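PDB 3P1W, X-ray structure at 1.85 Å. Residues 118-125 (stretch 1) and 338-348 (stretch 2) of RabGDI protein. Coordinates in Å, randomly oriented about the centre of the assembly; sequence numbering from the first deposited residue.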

# COMPACT_ATOMS: atom_id res chain seq x y z
N LEU A 118 -7.25 2.46 -13.66
CA LEU A 118 -8.44 3.26 -13.47
C LEU A 118 -8.33 4.03 -12.16
O LEU A 118 -7.84 3.50 -11.16
CB LEU A 118 -9.67 2.36 -13.46
CG LEU A 118 -9.91 1.65 -14.81
CD1 LEU A 118 -10.77 0.41 -14.65
CD2 LEU A 118 -10.53 2.66 -15.79
N VAL A 119 -8.77 5.29 -12.19
CA VAL A 119 -8.67 6.16 -11.02
C VAL A 119 -9.61 5.68 -9.93
O VAL A 119 -10.70 5.17 -10.20
CB VAL A 119 -8.98 7.66 -11.39
CG1 VAL A 119 -10.46 7.85 -11.74
CG2 VAL A 119 -8.58 8.60 -10.27
N VAL A 120 -9.15 5.82 -8.70
CA VAL A 120 -9.97 5.61 -7.55
C VAL A 120 -10.86 6.82 -7.40
O VAL A 120 -10.38 7.94 -7.44
CB VAL A 120 -9.11 5.39 -6.29
CG1 VAL A 120 -9.96 5.37 -5.02
CG2 VAL A 120 -8.33 4.05 -6.44
N GLU A 121 -12.16 6.60 -7.26
CA GLU A 121 -13.12 7.69 -7.47
C GLU A 121 -13.18 8.71 -6.35
O GLU A 121 -13.64 9.84 -6.57
CB GLU A 121 -14.52 7.15 -7.78
CG GLU A 121 -14.58 6.45 -9.12
CD GLU A 121 -16.00 6.13 -9.58
OE1 GLU A 121 -16.95 6.14 -8.77
OE2 GLU A 121 -16.16 5.85 -10.78
N GLY A 122 -12.73 8.35 -5.15
CA GLY A 122 -12.70 9.32 -4.08
C GLY A 122 -11.76 9.01 -2.94
O GLY A 122 -11.39 7.88 -2.71
N SER A 123 -11.38 10.08 -2.26
CA SER A 123 -10.49 10.01 -1.10
C SER A 123 -11.20 10.69 0.05
O SER A 123 -11.64 11.85 -0.11
CB SER A 123 -9.21 10.78 -1.40
OG SER A 123 -8.70 10.48 -2.68
N TYR A 124 -11.32 9.99 1.17
CA TYR A 124 -12.07 10.44 2.34
C TYR A 124 -11.18 10.35 3.57
O TYR A 124 -10.24 9.51 3.64
CB TYR A 124 -13.34 9.60 2.57
CG TYR A 124 -14.34 9.81 1.46
CD1 TYR A 124 -15.39 10.70 1.62
CD2 TYR A 124 -14.18 9.19 0.21
CE1 TYR A 124 -16.29 10.95 0.59
CE2 TYR A 124 -15.07 9.45 -0.85
CZ TYR A 124 -16.10 10.34 -0.66
OH TYR A 124 -17.01 10.60 -1.68
N VAL A 125 -11.52 11.17 4.56
CA VAL A 125 -10.86 11.14 5.84
C VAL A 125 -11.92 11.18 6.96
O VAL A 125 -12.97 11.82 6.81
CB VAL A 125 -9.85 12.28 5.97
CG1 VAL A 125 -10.54 13.69 5.88
CG2 VAL A 125 -8.99 12.14 7.26
N PRO A 338 -21.95 4.14 2.71
CA PRO A 338 -22.73 5.37 2.95
C PRO A 338 -21.82 6.61 3.10
O PRO A 338 -20.71 6.51 3.64
CB PRO A 338 -23.49 5.05 4.24
CG PRO A 338 -23.67 3.54 4.16
CD PRO A 338 -22.36 3.06 3.61
N GLU A 339 -22.28 7.75 2.57
CA GLU A 339 -21.56 9.02 2.72
C GLU A 339 -20.23 9.11 1.94
O GLU A 339 -19.32 9.88 2.30
CB GLU A 339 -21.33 9.36 4.21
CG GLU A 339 -22.55 9.13 5.15
CD GLU A 339 -23.87 9.80 4.70
OE1 GLU A 339 -23.84 10.91 4.12
OE2 GLU A 339 -24.96 9.22 4.96
N THR A 340 -20.10 8.32 0.88
CA THR A 340 -18.97 8.43 -0.03
C THR A 340 -19.50 8.74 -1.44
O THR A 340 -18.87 8.39 -2.44
CB THR A 340 -18.12 7.15 -0.04
OG1 THR A 340 -18.92 6.05 -0.48
CG2 THR A 340 -17.59 6.87 1.33
N ASN A 341 -20.65 9.40 -1.50
CA ASN A 341 -21.16 9.93 -2.75
C ASN A 341 -21.38 8.83 -3.80
O ASN A 341 -21.20 9.04 -5.00
CB ASN A 341 -20.19 11.03 -3.23
CG ASN A 341 -20.12 12.18 -2.23
OD1 ASN A 341 -21.06 13.00 -2.15
ND2 ASN A 341 -19.05 12.24 -1.45
N GLN A 342 -21.77 7.65 -3.32
CA GLN A 342 -22.04 6.49 -4.17
C GLN A 342 -20.84 6.12 -5.05
O GLN A 342 -21.01 5.57 -6.14
CB GLN A 342 -23.31 6.70 -5.02
CG GLN A 342 -24.62 6.85 -4.21
CD GLN A 342 -24.94 5.59 -3.39
OE1 GLN A 342 -24.76 5.58 -2.17
NE2 GLN A 342 -25.41 4.54 -4.06
N THR A 343 -19.64 6.41 -4.56
CA THR A 343 -18.42 6.09 -5.34
C THR A 343 -18.25 4.58 -5.56
O THR A 343 -18.62 3.77 -4.70
CB THR A 343 -17.14 6.66 -4.70
OG1 THR A 343 -17.10 6.33 -3.29
CG2 THR A 343 -17.08 8.18 -4.92
N ASN A 344 -17.70 4.23 -6.71
CA ASN A 344 -17.48 2.82 -7.09
C ASN A 344 -16.11 2.32 -6.63
O ASN A 344 -15.82 1.12 -6.69
CB ASN A 344 -17.63 2.65 -8.59
CG ASN A 344 -19.06 2.79 -9.04
OD1 ASN A 344 -19.97 2.26 -8.40
ND2 ASN A 344 -19.29 3.50 -10.13
N SER A 345 -15.27 3.26 -6.22
CA SER A 345 -14.04 2.96 -5.55
C SER A 345 -13.68 4.16 -4.66
O SER A 345 -13.93 5.33 -5.01
CB SER A 345 -12.93 2.66 -6.57
OG SER A 345 -12.82 3.71 -7.52
N CYS A 346 -13.13 3.88 -3.49
CA CYS A 346 -12.68 4.95 -2.63
C CYS A 346 -11.72 4.44 -1.56
O CYS A 346 -11.58 3.24 -1.37
CB CYS A 346 -13.87 5.73 -1.97
SG CYS A 346 -14.84 4.83 -0.80
N GLN A 347 -11.01 5.39 -0.96
CA GLN A 347 -10.10 5.19 0.17
C GLN A 347 -10.59 6.06 1.33
O GLN A 347 -10.94 7.25 1.13
CB GLN A 347 -8.68 5.61 -0.21
CG GLN A 347 -7.62 5.44 0.91
CD GLN A 347 -6.20 5.70 0.40
OE1 GLN A 347 -5.23 5.07 0.84
NE2 GLN A 347 -6.09 6.61 -0.54
N ILE A 348 -10.64 5.49 2.53
CA ILE A 348 -10.94 6.20 3.75
C ILE A 348 -9.79 6.04 4.71
O ILE A 348 -9.40 4.92 5.02
CB ILE A 348 -12.24 5.69 4.43
CG1 ILE A 348 -13.46 5.77 3.50
CG2 ILE A 348 -12.52 6.42 5.74
CD1 ILE A 348 -14.64 4.93 3.99

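Two segments more than two hundred residues apart in sequence meet here as parallel neighbours in a sheet, their strand axes 4.7 Å apart at closest approach and 14° from exactly parallel. Ser123 pairs with Gln347 and Tyr124 with Ile348, and the backbone bonds follow the parallel rule, in which one residue's own N and O bond to the residues before and after its partner on the facing strand. Gln347 does this work: its N donates to Gly122 O at 3.1 Å, and its O accepts from Tyr124 N at 2.8 Å. The spaces between are filled by weaker CA-H...O contacts, Cys346 CA to Gly122 O at 3.2 Å and Ile348 CA to Tyr124 O at 3.4 Å. Gly122 O thus has a CA-H besides its N-H donor, while for Tyr124 O the CA-H of Ile348 is the contact the other stretch supplies.

Before the ladder settles, Ser345 receives the incoming chain. Its hydroxyl oxygen OG accepts from Glu121 N at 3.0 Å and is also hydrogen-bonded elsewhere in the structure. Its carbonyl is approached by two successive amides, Glu121 N at 3.1 Å and Gly122 N at 3.3 Å from Ser345 O, both bonds weak because their angles are bent. Glu121 returns the favour with its side chain: Asn344 N donates to Glu121 OE1 at 2.9 Å and nearly straight, a carboxylate satisfying a loop amide that precedes the strand.

Tyr124 has the most surface covered by the other stretch. Its CB packs on Ile348 CG1 at 3.9 Å, on the same face of the sheet, while the m rotamer sends the ring back alongside Gly122 and out to the turn. The glycine matters: a CB modelled there would lie 2.8 Å from Tyr124 CE2, so the missing side chain makes room for the ring. Cys346 CB sits 4.1 Å from Tyr124 CE2, and its sulfur lies oblique to the ring. Thr340 covers one ring face, with CG2 4.1 Å from the ring centroid and almost on the normal, a CH-pi contact.

At the far end of the ring, Asn341 ND2 donates to Tyr124 OH at 2.6 Å, short and nearly linear. The phenol oxygen thus accepts a hydrogen bond from a side chain that is otherwise exposed. The receiving surface is a type I' turn from Thr340 to Thr343, closed by Thr343 N to Thr340 O at 3.0 Å and reinforced by Thr343 OG1 to the same Thr340 O at 2.8 Å. The rule to read is economical: backbone ladder for register, side-chain oxygens for loop amides, and a tyrosine reaching a well-braced turn.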